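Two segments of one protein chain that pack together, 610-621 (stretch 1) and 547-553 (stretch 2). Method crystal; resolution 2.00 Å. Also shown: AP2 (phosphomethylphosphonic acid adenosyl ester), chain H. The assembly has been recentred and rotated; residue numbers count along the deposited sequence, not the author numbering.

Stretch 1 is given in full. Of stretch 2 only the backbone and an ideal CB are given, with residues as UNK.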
# COMPACT_ATOMS: atom_id res chain seq x y z
N VAL A 610 26.14 13.89 4.82
CA VAL A 610 24.96 13.39 5.50
C VAL A 610 25.20 11.97 5.97
O VAL A 610 24.96 11.65 7.07
CB VAL A 610 23.73 13.47 4.61
CG1 VAL A 610 22.55 12.75 5.20
CG2 VAL A 610 23.38 14.87 4.37
N ARG A 611 25.67 11.14 5.08
CA ARG A 611 26.03 9.74 5.30
C ARG A 611 27.04 9.32 4.23
O ARG A 611 27.03 9.87 3.14
CB ARG A 611 24.78 8.84 5.19
CG ARG A 611 24.10 8.59 6.53
CD ARG A 611 22.94 7.61 6.43
NE ARG A 611 22.48 7.25 7.77
CZ ARG A 611 22.78 6.10 8.38
NH1 ARG A 611 23.52 5.19 7.77
NH2 ARG A 611 22.32 5.86 9.60
N LYS A 612 27.90 8.35 4.53
CA LYS A 612 28.75 7.77 3.49
C LYS A 612 28.30 6.37 3.14
O LYS A 612 28.58 5.87 2.05
CB LYS A 612 30.23 7.76 3.90
CG LYS A 612 30.82 9.14 4.22
CD LYS A 612 32.11 9.42 3.42
CE LYS A 612 33.28 8.54 3.85
NZ LYS A 612 34.44 8.66 2.91
N GLU A 613 27.59 5.74 4.08
CA GLU A 613 27.06 4.40 3.89
C GLU A 613 25.63 4.34 4.44
O GLU A 613 25.31 4.99 5.43
CB GLU A 613 27.94 3.36 4.59
CG GLU A 613 29.44 3.53 4.27
CD GLU A 613 30.30 2.37 4.76
OE1 GLU A 613 31.40 2.64 5.27
OE2 GLU A 613 29.87 1.20 4.63
N VAL A 614 24.79 3.55 3.79
CA VAL A 614 23.40 3.40 4.19
C VAL A 614 23.03 1.94 4.48
O VAL A 614 23.65 1.01 3.94
CB VAL A 614 22.40 4.01 3.16
CG1 VAL A 614 22.66 5.54 2.99
CG2 VAL A 614 22.47 3.28 1.83
N LEU A 615 22.02 1.76 5.32
CA LEU A 615 21.60 0.44 5.79
C LEU A 615 20.48 -0.10 4.92
O LEU A 615 20.29 -1.31 4.82
CB LEU A 615 21.19 0.50 7.27
CG LEU A 615 22.30 0.97 8.23
CD1 LEU A 615 21.82 1.11 9.69
CD2 LEU A 615 23.52 0.05 8.16
N PHE A 616 19.74 0.80 4.28
CA PHE A 616 18.66 0.43 3.38
C PHE A 616 18.58 1.41 2.22
O PHE A 616 18.96 2.57 2.35
CB PHE A 616 17.31 0.31 4.12
CG PHE A 616 16.83 1.60 4.77
CD1 PHE A 616 17.20 1.91 6.07
CD2 PHE A 616 15.98 2.47 4.09
CE1 PHE A 616 16.76 3.09 6.67
CE2 PHE A 616 15.53 3.66 4.70
CZ PHE A 616 15.93 3.96 5.99
N GLU A 617 18.08 0.93 1.09
CA GLU A 617 17.96 1.71 -0.13
C GLU A 617 17.05 2.93 0.12
O GLU A 617 15.94 2.79 0.60
CB GLU A 617 17.39 0.80 -1.24
CG GLU A 617 17.18 1.44 -2.62
CD GLU A 617 18.42 1.40 -3.51
OE1 GLU A 617 19.38 2.17 -3.24
OE2 GLU A 617 18.42 0.62 -4.50
N GLY A 618 17.55 4.12 -0.19
CA GLY A 618 16.74 5.33 -0.06
C GLY A 618 16.94 6.06 1.26
O GLY A 618 16.47 7.18 1.41
N GLN A 619 17.61 5.42 2.20
CA GLN A 619 17.84 6.02 3.52
C GLN A 619 18.44 7.41 3.40
O GLN A 619 17.97 8.35 4.05
CB GLN A 619 18.72 5.13 4.39
CG GLN A 619 19.06 5.75 5.77
CD GLN A 619 19.87 4.83 6.66
OE1 GLN A 619 19.82 4.94 7.89
NE2 GLN A 619 20.64 3.95 6.06
N ALA A 620 19.46 7.54 2.57
CA ALA A 620 20.17 8.81 2.45
C ALA A 620 19.24 9.87 1.84
O ALA A 620 19.26 11.01 2.24
CB ALA A 620 21.45 8.66 1.61
N ALA A 621 18.39 9.47 0.90
CA ALA A 621 17.46 10.46 0.32
C ALA A 621 16.41 10.95 1.33
O ALA A 621 16.06 12.13 1.34
CB ALA A 621 16.82 9.92 -0.96
N UNK A 547 27.39 0.01 -4.74
CA UNK A 547 27.19 1.47 -4.62
C UNK A 547 25.83 1.84 -4.02
O UNK A 547 25.68 2.93 -3.47
CB UNK A 547 27.33 2.13 -6.00
N UNK A 548 24.86 0.93 -4.12
CA UNK A 548 23.56 1.10 -3.45
C UNK A 548 23.74 1.47 -1.97
O UNK A 548 23.16 2.46 -1.50
CB UNK A 548 22.73 -0.18 -3.57
N UNK A 549 24.55 0.70 -1.25
CA UNK A 549 24.79 0.95 0.18
C UNK A 549 26.05 1.76 0.52
O UNK A 549 26.04 2.53 1.49
CB UNK A 549 24.87 -0.40 0.90
N UNK A 550 27.11 1.60 -0.26
CA UNK A 550 28.31 2.43 -0.08
C UNK A 550 28.21 3.66 -0.99
O UNK A 550 28.82 3.71 -2.06
CB UNK A 550 29.58 1.63 -0.39
N UNK A 551 27.43 4.65 -0.56
CA UNK A 551 27.05 5.76 -1.43
C UNK A 551 28.17 6.74 -1.77
O UNK A 551 28.02 7.53 -2.70
CB UNK A 551 25.91 6.53 -0.77
N UNK A 552 29.27 6.71 -1.02
CA UNK A 552 30.42 7.52 -1.44
C UNK A 552 30.94 7.05 -2.81
O UNK A 552 31.49 7.84 -3.56
CB UNK A 552 31.54 7.44 -0.40
N UNK A 553 30.72 5.77 -3.13
CA UNK A 553 31.05 5.22 -4.46
C UNK A 553 30.15 5.80 -5.54
O UNK A 553 30.58 6.03 -6.68
CB UNK A 553 30.93 3.69 -4.45
PB AP2 H . 13.47 1.50 -8.33
O1B AP2 H . 14.37 2.67 -8.03
O2B AP2 H . 12.55 1.65 -9.50
O3B AP2 H . 14.22 0.19 -8.27
C3A AP2 H . 12.40 1.45 -6.87
PA AP2 H . 11.27 2.85 -6.69
O1A AP2 H . 10.39 2.36 -5.55
O2A AP2 H . 10.63 3.35 -7.96
O5' AP2 H . 12.20 4.07 -6.18
C5' AP2 H . 12.74 3.98 -4.86
C4' AP2 H . 13.84 5.02 -4.81
O4' AP2 H . 13.25 6.32 -4.74
C3' AP2 H . 14.69 4.91 -3.56
O3' AP2 H . 15.66 3.86 -3.70
C2' AP2 H . 15.29 6.30 -3.52
O2' AP2 H . 16.40 6.30 -4.42
C1' AP2 H . 14.15 7.19 -4.04
N9 AP2 H . 13.52 7.83 -2.85
C8 AP2 H . 12.85 7.22 -1.83
N7 AP2 H . 12.45 8.11 -0.89
C5 AP2 H . 12.87 9.33 -1.29
C6 AP2 H . 12.79 10.71 -0.76
N6 AP2 H . 12.16 10.99 0.42
N1 AP2 H . 13.38 11.70 -1.49
C2 AP2 H . 13.99 11.46 -2.67
N3 AP2 H . 14.11 10.22 -3.20
C4 AP2 H . 13.58 9.14 -2.56

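Position 547 has backbone angles of a helical kind, and its ideal CB finds nothing of stretch 1 within 5.5 Å. The contact therefore places no demand on it, and many residues would fit. It is Ala-547, which takes no part in the packing.

At position 548 the CA-to-CB bond runs sideways, with the ideal CB 4.1 Å from OE1 of Glu-617. The carboxylate would welcome a basic or hydroxyl side chain, but an aliphatic one could also lie along the glutamate. The residue is Ile-548, whose CG2 packs 3.2 Å from Glu-617 OE1, a close contact without a polar partner.

Position 549 contributes first through its backbone: its O accepts a hydrogen bond from Val-614 N (2.8 Å, 163° at the hydrogen) and lies 3.2 Å from Glu-613 CA in a CA-H...O contact. Any residue but glycine brings a CB here, pointing sideways, 3.6 Å from Val-614 O in its ideal place. A long, flexible chain could run beside the valine while carrying a polar end onward. Lys-549 does this: its CG is 4.2 Å from Val-614 CG2, and CE passes 4.5 Å from Leu-615 O.

The ideal CB of position 550, also sideways, is 5.0 Å from Glu-613 CG. With an acid nearby, lysine or arginine would suit, and a neutral polar residue would be tolerable. Lys-550 places NZ 3.9 Å from Glu-613 OE2, a long salt bridge.

Position 551 points toward stretch 1. Its ideal CB is 3.9 Å from Lys-612 O and 5.1 Å from Val-614 CG1, and the methyl of Ala-620 lies farther in. This apolar setting favours a branched or long aliphatic side chain; isoleucine, leucine, valine or methionine are all plausible. Ile-551 sets CG2 4.0 Å from Val-614 CG2 and extends CD1 to 3.6 Å from Ala-620 CB, bridging two separated parts of stretch 1.

Position 552 also points toward stretch 1, and its N donates a hydrogen bond to Lys-612 O (3.3 Å). Beside it runs the long chain of Lys-612, with Glu-613 close by, so an aromatic ring or an acid could answer the ammonium. Tyr-552 offers the ring: Lys-612 NZ stands over its face, 4.9 Å from the centroid, in a cation-pi interaction, while Lys-612 O and Glu-613 CG lie at its edge. Its OH accepts a hydrogen bond from Lys-550 NZ (3.2 Å).

Position 553 has no atom of stretch 1 near its ideal CB, leaving the choice open. Arg-553 makes its side-chain hydrogen bonds elsewhere in the structure.

Stretch 2 547-553: AIKKIYR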
# COMPACT_ATOMS: atom_id res chain seq x y z
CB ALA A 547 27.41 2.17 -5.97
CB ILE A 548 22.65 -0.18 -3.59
CG1 ILE A 548 22.22 -0.43 -5.06
CG2 ILE A 548 21.46 -0.14 -2.62
CD1 ILE A 548 21.73 0.79 -5.84
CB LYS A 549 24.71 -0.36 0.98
CG LYS A 549 23.25 -0.84 1.18
CD LYS A 549 23.13 -2.35 1.41
CE LYS A 549 23.92 -2.80 2.65
NZ LYS A 549 23.56 -4.19 3.04
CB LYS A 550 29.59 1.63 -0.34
CG LYS A 550 29.85 0.52 0.69
CD LYS A 550 31.31 0.18 0.79
CE LYS A 550 31.63 -0.52 2.10
NZ LYS A 550 32.94 -0.06 2.66
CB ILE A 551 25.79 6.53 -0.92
CG1 ILE A 551 26.10 7.34 0.34
CG2 ILE A 551 24.61 5.56 -0.70
CD1 ILE A 551 24.94 8.25 0.76
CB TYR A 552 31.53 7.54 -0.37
CG TYR A 552 32.13 6.18 -0.07
CD1 TYR A 552 31.56 5.35 0.90
CD2 TYR A 552 33.27 5.73 -0.74
CE1 TYR A 552 32.11 4.09 1.19
CE2 TYR A 552 33.83 4.48 -0.46
CZ TYR A 552 33.24 3.67 0.50
OH TYR A 552 33.79 2.44 0.77
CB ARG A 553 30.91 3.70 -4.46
CG ARG A 553 31.89 2.96 -3.54
CD ARG A 553 31.59 1.46 -3.53
NE ARG A 553 31.76 0.83 -4.84
CZ ARG A 553 32.77 0.03 -5.18
NH1 ARG A 553 33.73 -0.27 -4.31
NH2 ARG A 553 32.83 -0.47 -6.40
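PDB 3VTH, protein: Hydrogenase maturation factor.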